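ESX-1 secretion-associated protein EspB (Mycobacterium marinum, PDB 7P0Z) is secreted through the mycobacterial ESX-1 system and assembles into a seven-subunit, channel-like oligomer that is probably linked to protein transport. Local coordinates at residues A64-E68 / P279-I283. Numbering follows the deposited sequence.
Sequences AGERE and PPAAI
E68 reaches from the helix to the extended chain and takes the backbone N-H of A282 with its carboxylate: A282 N to E68 OE2 is 2.8 Å, with an N-H...O angle of 150° and the donor nearly in line with the C-O bond. The glutamate gets there by a bent route. With CG anti to the carbonyl carbon, chi1 (-71°) sets CG over the P279 ring, and the bend at chi2 (-46°) turns the carboxylate on toward A282. The two side chains cross at about a right angle, E68 CG lying 3.7 Å from P279 CG. That same ring carbon lies against the helix backbone, 3.7 Å from G65 N. The neighbouring ring carbon, P279 CD, packs against A64 CB at 3.9 Å. The methyl of A282 points back at the helix, its CB 3.6 Å from E68 O. The second carboxylate oxygen, OE1, is taken side-on by R67: NE (3.1 Å) and NH2 both donate to OE1, which lies close to the guanidinium plane. This salt bridge steadies the carboxylate's rotation and probably favours its charged form. R67 also pairs through NH1 with E187 of a neighbouring subunit, linking this site to the oligomer interface. Behind the extended chain, P279 and P280 lie on W196 of helix 181-224. The backbone angles of 279-283 are those of polyproline II, and the arrangement is that of a proline-rich tail that follows helix 244-268, laid along an all-helical PE-PPE bundle and joining its PE helix 42-81 to PPE helix 181-224.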
# COMPACT_ATOMS: atom_id res chain seq x y z
N ALA A 64 22.04 11.65 27.11
CA ALA A 64 22.98 10.90 26.27
C ALA A 64 23.54 11.76 25.14
O ALA A 64 24.75 11.75 24.88
CB ALA A 64 22.30 9.66 25.71
N GLY A 65 22.68 12.51 24.46
CA GLY A 65 23.15 13.38 23.40
C GLY A 65 24.12 14.43 23.90
O GLY A 65 25.07 14.79 23.21
N GLU A 66 23.89 14.92 25.11
CA GLU A 66 24.83 15.86 25.70
C GLU A 66 26.21 15.24 25.85
O GLU A 66 27.23 15.89 25.55
CB GLU A 66 24.28 16.30 27.04
CG GLU A 66 25.03 17.38 27.69
CD GLU A 66 24.33 17.86 28.93
OE1 GLU A 66 23.24 17.33 29.23
OE2 GLU A 66 24.86 18.77 29.60
N ARG A 67 26.28 13.99 26.28
CA ARG A 67 27.59 13.35 26.34
C ARG A 67 28.22 13.23 24.96
O ARG A 67 29.43 13.44 24.80
CB ARG A 67 27.51 11.98 26.99
CG ARG A 67 28.85 11.29 26.94
CD ARG A 67 28.78 9.87 27.33
NE ARG A 67 28.55 9.03 26.18
CZ ARG A 67 28.70 7.71 26.21
NH1 ARG A 67 29.07 7.13 27.33
NH2 ARG A 67 28.48 6.99 25.13
N GLU A 68 27.43 12.88 23.96
CA GLU A 68 28.01 12.78 22.63
C GLU A 68 28.57 14.12 22.16
O GLU A 68 29.60 14.16 21.48
CB GLU A 68 26.99 12.26 21.62
CG GLU A 68 26.66 10.81 21.81
CD GLU A 68 27.90 9.94 22.00
OE1 GLU A 68 28.19 9.56 23.15
OE2 GLU A 68 28.58 9.64 21.01
N PRO A 279 21.80 8.56 20.46
CA PRO A 279 22.51 9.41 19.53
C PRO A 279 23.65 8.66 18.87
O PRO A 279 24.27 7.78 19.48
CB PRO A 279 23.03 10.55 20.43
CG PRO A 279 23.03 9.98 21.79
CD PRO A 279 21.91 9.02 21.85
N PRO A 280 23.96 8.98 17.62
CA PRO A 280 25.10 8.34 16.96
C PRO A 280 26.38 8.66 17.70
O PRO A 280 26.53 9.71 18.32
CB PRO A 280 25.10 8.96 15.57
CG PRO A 280 24.43 10.23 15.74
CD PRO A 280 23.40 10.06 16.80
N ALA A 281 27.30 7.71 17.68
CA ALA A 281 28.57 7.91 18.35
C ALA A 281 29.32 9.06 17.71
O ALA A 281 29.33 9.20 16.49
CB ALA A 281 29.40 6.64 18.28
N ALA A 282 29.91 9.90 18.54
CA ALA A 282 30.76 10.96 18.03
C ALA A 282 32.02 10.37 17.41
O ALA A 282 32.47 9.30 17.79
CB ALA A 282 31.15 11.91 19.15
N ILE A 283 32.57 11.08 16.44
CA ILE A 283 33.85 10.66 15.89
C ILE A 283 34.93 10.85 16.94
O ILE A 283 34.92 11.81 17.71
CB ILE A 283 34.17 11.43 14.60
CG1 ILE A 283 35.28 10.72 13.86
CG2 ILE A 283 34.53 12.87 14.88
CD1 ILE A 283 35.71 11.42 12.67